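PDB 5I4A: protein argonaute from Marinitoga piezophila, which uses short 5'-hydroxyl guide RNAs to bind complementary target strands and cleave them, a possible defence against invading mobile genetic elements. Local coordinates for residues 561-571 / 595-606. Numbering follows the deposited sequence.
Sequences IIKLDENTYIY and IEEIIEQIYLLT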
loop_
_atom_site.group_PDB
_atom_site.type_symbol
_atom_site.label_atom_id
_atom_site.label_comp_id
_atom_site.label_asym_id
_atom_site.label_seq_id
_atom_site.Cartn_x
_atom_site.Cartn_y
_atom_site.Cartn_z
ATOM N N ILE A 561 16.250 -3.432 -9.379
ATOM C CA ILE A 561 16.345 -2.090 -8.815
ATOM C C ILE A 561 16.824 -1.157 -9.919
ATOM O O ILE A 561 17.890 -1.376 -10.508
ATOM C CB ILE A 561 17.287 -2.042 -7.602
ATOM C CG1 ILE A 561 16.717 -2.863 -6.445
ATOM C CG2 ILE A 561 17.519 -0.603 -7.166
ATOM C CD1 ILE A 561 17.441 -2.640 -5.130
ATOM N N ILE A 562 16.040 -0.120 -10.197
ATOM C CA ILE A 562 16.319 0.821 -11.274
ATOM C C ILE A 562 16.672 2.168 -10.662
ATOM O O ILE A 562 15.977 2.649 -9.760
ATOM C CB ILE A 562 15.122 0.945 -12.230
ATOM C CG1 ILE A 562 14.879 -0.388 -12.939
ATOM C CG2 ILE A 562 15.343 2.065 -13.239
ATOM C CD1 ILE A 562 13.644 -0.395 -13.804
ATOM N N LYS A 563 17.750 2.772 -11.150
ATOM C CA LYS A 563 18.167 4.096 -10.710
ATOM C C LYS A 563 17.560 5.147 -11.626
ATOM O O LYS A 563 17.772 5.113 -12.843
ATOM C CB LYS A 563 19.690 4.207 -10.701
ATOM C CG LYS A 563 20.208 5.629 -10.575
ATOM C CD LYS A 563 21.547 5.643 -9.863
ATOM C CE LYS A 563 22.459 6.732 -10.389
ATOM N NZ LYS A 563 23.746 6.762 -9.641
ATOM N N LEU A 564 16.802 6.075 -11.044
ATOM C CA LEU A 564 16.292 7.223 -11.783
ATOM C C LEU A 564 17.312 8.355 -11.824
ATOM O O LEU A 564 17.686 8.822 -12.905
ATOM C CB LEU A 564 14.985 7.712 -11.159
ATOM C CG LEU A 564 13.850 6.695 -11.133
ATOM C CD1 LEU A 564 12.626 7.313 -10.478
ATOM C CD2 LEU A 564 13.533 6.212 -12.540
ATOM N N ASP A 565 17.759 8.809 -10.657
ATOM C CA ASP A 565 18.841 9.778 -10.560
ATOM C C ASP A 565 19.679 9.429 -9.336
ATOM O O ASP A 565 19.564 8.335 -8.774
ATOM C CB ASP A 565 18.303 11.216 -10.513
ATOM C CG ASP A 565 17.373 11.469 -9.336
ATOM O OD1 ASP A 565 17.710 11.097 -8.193
ATOM O OD2 ASP A 565 16.295 12.059 -9.560
ATOM N N GLU A 566 20.502 10.384 -8.903
ATOM C CA GLU A 566 21.490 10.099 -7.872
ATOM C C GLU A 566 20.844 9.726 -6.544
ATOM O O GLU A 566 21.419 8.951 -5.770
ATOM C CB GLU A 566 22.416 11.305 -7.700
ATOM C CG GLU A 566 23.750 10.987 -7.041
ATOM C CD GLU A 566 24.616 10.043 -7.865
ATOM O OE1 GLU A 566 24.305 9.807 -9.053
ATOM O OE2 GLU A 566 25.617 9.535 -7.316
ATOM N N ASN A 567 19.650 10.247 -6.265
ATOM C CA ASN A 567 19.005 10.051 -4.972
ATOM C C ASN A 567 17.664 9.335 -5.067
ATOM O O ASN A 567 16.967 9.223 -4.053
ATOM C CB ASN A 567 18.821 11.398 -4.267
ATOM C CG ASN A 567 20.098 11.898 -3.623
ATOM O OD1 ASN A 567 21.052 12.266 -4.308
ATOM N ND2 ASN A 567 20.119 11.919 -2.295
ATOM N N THR A 568 17.277 8.845 -6.243
ATOM C CA THR A 568 15.952 8.268 -6.436
ATOM C C THR A 568 16.074 6.937 -7.162
ATOM O O THR A 568 16.621 6.879 -8.268
ATOM C CB THR A 568 15.048 9.224 -7.218
ATOM O OG1 THR A 568 15.301 10.567 -6.788
ATOM C CG2 THR A 568 13.586 8.901 -6.958
ATOM N N TYR A 569 15.557 5.878 -6.541
ATOM C CA TYR A 569 15.553 4.542 -7.119
ATOM C C TYR A 569 14.141 3.974 -7.089
ATOM O O TYR A 569 13.266 4.456 -6.365
ATOM C CB TYR A 569 16.492 3.584 -6.368
ATOM C CG TYR A 569 17.969 3.875 -6.518
ATOM C CD1 TYR A 569 18.541 4.989 -5.921
ATOM C CD2 TYR A 569 18.797 3.017 -7.233
ATOM C CE1 TYR A 569 19.890 5.253 -6.046
ATOM C CE2 TYR A 569 20.152 3.273 -7.361
ATOM C CZ TYR A 569 20.691 4.391 -6.764
ATOM O OH TYR A 569 22.037 4.650 -6.887
ATOM N N ILE A 570 13.933 2.931 -7.889
ATOM C CA ILE A 570 12.693 2.164 -7.893
ATOM C C ILE A 570 13.058 0.693 -7.877
ATOM O O ILE A 570 13.860 0.242 -8.702
ATOM C CB ILE A 570 11.816 2.465 -9.123
ATOM C CG1 ILE A 570 11.574 3.958 -9.273
ATOM C CG2 ILE A 570 10.486 1.730 -9.025
ATOM C CD1 ILE A 570 10.742 4.290 -10.480
ATOM N N TYR A 571 12.472 -0.059 -6.953
ATOM C CA TYR A 571 12.576 -1.507 -6.997
ATOM C C TYR A 571 11.201 -2.107 -7.252
ATOM O O TYR A 571 10.171 -1.546 -6.864
ATOM C CB TYR A 571 13.202 -2.080 -5.716
ATOM C CG TYR A 571 12.332 -2.089 -4.476
ATOM C CD1 TYR A 571 11.403 -3.101 -4.259
ATOM C CD2 TYR A 571 12.477 -1.115 -3.497
ATOM C CE1 TYR A 571 10.619 -3.122 -3.119
ATOM C CE2 TYR A 571 11.699 -1.131 -2.353
ATOM C CZ TYR A 571 10.771 -2.135 -2.169
ATOM O OH TYR A 571 9.994 -2.156 -1.033
ATOM N N ILE A 595 24.633 5.896 -1.331
ATOM C CA ILE A 595 23.229 5.759 -1.711
ATOM C C ILE A 595 22.953 4.336 -2.176
ATOM O O ILE A 595 22.001 3.689 -1.728
ATOM C CB ILE A 595 22.859 6.789 -2.792
ATOM C CG1 ILE A 595 23.111 8.212 -2.289
ATOM C CG2 ILE A 595 21.408 6.625 -3.217
ATOM C CD1 ILE A 595 22.428 8.525 -0.981
ATOM N N GLU A 596 23.812 3.817 -3.061
ATOM C CA GLU A 596 23.640 2.462 -3.580
ATOM C C GLU A 596 23.562 1.433 -2.458
ATOM O O GLU A 596 22.757 0.497 -2.517
ATOM C CB GLU A 596 24.785 2.114 -4.534
ATOM C CG GLU A 596 24.833 2.948 -5.805
ATOM C CD GLU A 596 25.542 4.278 -5.617
ATOM O OE1 GLU A 596 26.015 4.555 -4.496
ATOM O OE2 GLU A 596 25.631 5.046 -6.598
ATOM N N GLU A 597 24.398 1.587 -1.429
ATOM C CA GLU A 597 24.382 0.646 -0.315
ATOM C C GLU A 597 23.111 0.789 0.512
ATOM O O GLU A 597 22.535 -0.214 0.950
ATOM C CB GLU A 597 25.619 0.851 0.556
ATOM C CG GLU A 597 26.913 0.391 -0.090
ATOM C CD GLU A 597 28.135 0.938 0.614
ATOM O OE1 GLU A 597 28.020 1.996 1.266
ATOM O OE2 GLU A 597 29.210 0.311 0.516
ATOM N N ILE A 598 22.661 2.025 0.734
ATOM C CA ILE A 598 21.413 2.252 1.460
ATOM C C ILE A 598 20.241 1.641 0.702
ATOM O O ILE A 598 19.366 0.995 1.290
ATOM C CB ILE A 598 21.199 3.757 1.702
ATOM C CG1 ILE A 598 22.321 4.320 2.576
ATOM C CG2 ILE A 598 19.848 4.007 2.352
ATOM C CD1 ILE A 598 22.226 5.820 2.794
ATOM N N ILE A 599 20.205 1.837 -0.618
ATOM C CA ILE A 599 19.116 1.293 -1.424
ATOM C C ILE A 599 19.093 -0.227 -1.333
ATOM O O ILE A 599 18.024 -0.844 -1.245
ATOM C CB ILE A 599 19.246 1.767 -2.883
ATOM C CG1 ILE A 599 19.222 3.295 -2.956
ATOM C CG2 ILE A 599 18.147 1.169 -3.740
ATOM C CD1 ILE A 599 17.984 3.926 -2.376
ATOM N N GLU A 600 20.270 -0.855 -1.348
ATOM C CA GLU A 600 20.327 -2.309 -1.251
ATOM C C GLU A 600 19.835 -2.791 0.108
ATOM O O GLU A 600 19.160 -3.822 0.198
ATOM C CB GLU A 600 21.749 -2.804 -1.518
ATOM C CG GLU A 600 21.897 -4.320 -1.479
ATOM C CD GLU A 600 23.336 -4.762 -1.353
ATOM O OE1 GLU A 600 23.723 -5.728 -2.046
ATOM O OE2 GLU A 600 24.076 -4.140 -0.558
ATOM N N GLN A 601 20.155 -2.056 1.179
ATOM C CA GLN A 601 19.686 -2.459 2.501
ATOM C C GLN A 601 18.176 -2.306 2.617
ATOM O O GLN A 601 17.513 -3.124 3.261
ATOM C CB GLN A 601 20.392 -1.650 3.588
ATOM C CG GLN A 601 21.808 -2.105 3.873
ATOM C CD GLN A 601 22.474 -1.267 4.940
ATOM O OE1 GLN A 601 21.875 -0.965 5.971
ATOM N NE2 GLN A 601 23.717 -0.874 4.694
ATOM N N ILE A 602 17.616 -1.264 1.998
ATOM C CA ILE A 602 16.169 -1.071 2.033
ATOM C C ILE A 602 15.468 -2.207 1.303
ATOM O O ILE A 602 14.427 -2.706 1.750
ATOM C CB ILE A 602 15.803 0.305 1.447
ATOM C CG1 ILE A 602 16.287 1.420 2.381
ATOM C CG2 ILE A 602 14.303 0.411 1.204
ATOM C CD1 ILE A 602 16.192 2.790 1.788
ATOM N N TYR A 603 16.034 -2.648 0.178
ATOM C CA TYR A 603 15.458 -3.780 -0.540
ATOM C C TYR A 603 15.577 -5.065 0.268
ATOM O O TYR A 603 14.626 -5.853 0.337
ATOM C CB TYR A 603 16.129 -3.941 -1.902
ATOM C CG TYR A 603 15.552 -5.075 -2.717
ATOM C CD1 TYR A 603 14.352 -4.922 -3.398
ATOM C CD2 TYR A 603 16.201 -6.297 -2.800
ATOM C CE1 TYR A 603 13.816 -5.953 -4.140
ATOM C CE2 TYR A 603 15.672 -7.337 -3.541
ATOM C CZ TYR A 603 14.481 -7.158 -4.210
ATOM O OH TYR A 603 13.944 -8.184 -4.952
ATOM N N LEU A 604 16.740 -5.300 0.880
ATOM C CA LEU A 604 16.905 -6.485 1.715
ATOM C C LEU A 604 15.927 -6.482 2.880
ATOM O O LEU A 604 15.508 -7.550 3.339
ATOM C CB LEU A 604 18.343 -6.576 2.232
ATOM C CG LEU A 604 19.458 -6.830 1.213
ATOM C CD1 LEU A 604 20.812 -6.509 1.816
ATOM C CD2 LEU A 604 19.427 -8.268 0.711
ATOM N N LEU A 605 15.538 -5.297 3.359
ATOM C CA LEU A 605 14.558 -5.219 4.437
ATOM C C LEU A 605 13.218 -5.827 4.043
ATOM O O LEU A 605 12.446 -6.238 4.918
ATOM C CB LEU A 605 14.362 -3.768 4.873
ATOM C CG LEU A 605 15.457 -3.192 5.774
ATOM C CD1 LEU A 605 15.157 -1.740 6.102
ATOM C CD2 LEU A 605 15.579 -4.025 7.041
ATOM N N THR A 606 12.910 -5.883 2.745
ATOM C CA THR A 606 11.680 -6.536 2.312
ATOM C C THR A 606 11.727 -8.050 2.484
ATOM O O THR A 606 10.699 -8.711 2.305
ATOM C CB THR A 606 11.378 -6.202 0.846
ATOM O OG1 THR A 606 12.215 -6.992 -0.010
ATOM C CG2 THR A 606 11.628 -4.722 0.568
HETATM O O HOH W 1 24.714 4.231 -8.822
HETATM O O HOH W 2 23.051 7.047 -6.236
#
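Lys563 NZ gathers several partners where a beta hairpin of the PIWI domain, an RNase H fold, packs against helix 595-605. It forms a salt bridge with Glu566 OE1 in the hairpin turn, donates to a water that in turn donates to Glu596 OE2, and makes a long salt bridge of 4.0 Å with that same Glu596 OE2. The two carboxylates come close, and the lysine charge probably offsets their repulsion. A second water, lying in the ring plane of Tyr569, is 2.7 Å from Tyr569 OH and donates to Glu566 O, linking turn and ring.

Inward from this hydrated end the contact is mostly apolar. The Tyr569 ring is sandwiched: the aliphatic CG of Lys563 lies over one face, while Ile599 CG1 makes a CH-pi contact with the other, 3.8 Å from the ring centroid. In Ile599 the first torsion (chi1 -59°) leaves CG2 anti to the backbone N, and this second branch meets Ile561 CG2 at 3.9 Å; a beta-branched residue can thus serve both strands at once. Ile595 CG2 adds a contact of 3.5 Å to Tyr569 CE1.

Further along, Tyr603 turns its edge to the face of Tyr571 in an offset edge-to-face pair, the planes 78° apart. Tyrosine suits position 571 because its ring packs while its buried OH is hydrogen-bonded to Lys618 O; the Tyr571 side chain lies about 10 Å from those of the probable active-site residues Asp519 and Asn627. Thr606 OG1 donates a hydrogen bond of 2.7 Å to Tyr603 O, and the methyl CG2 of Thr606 rests 3.4 Å from Tyr571 OH.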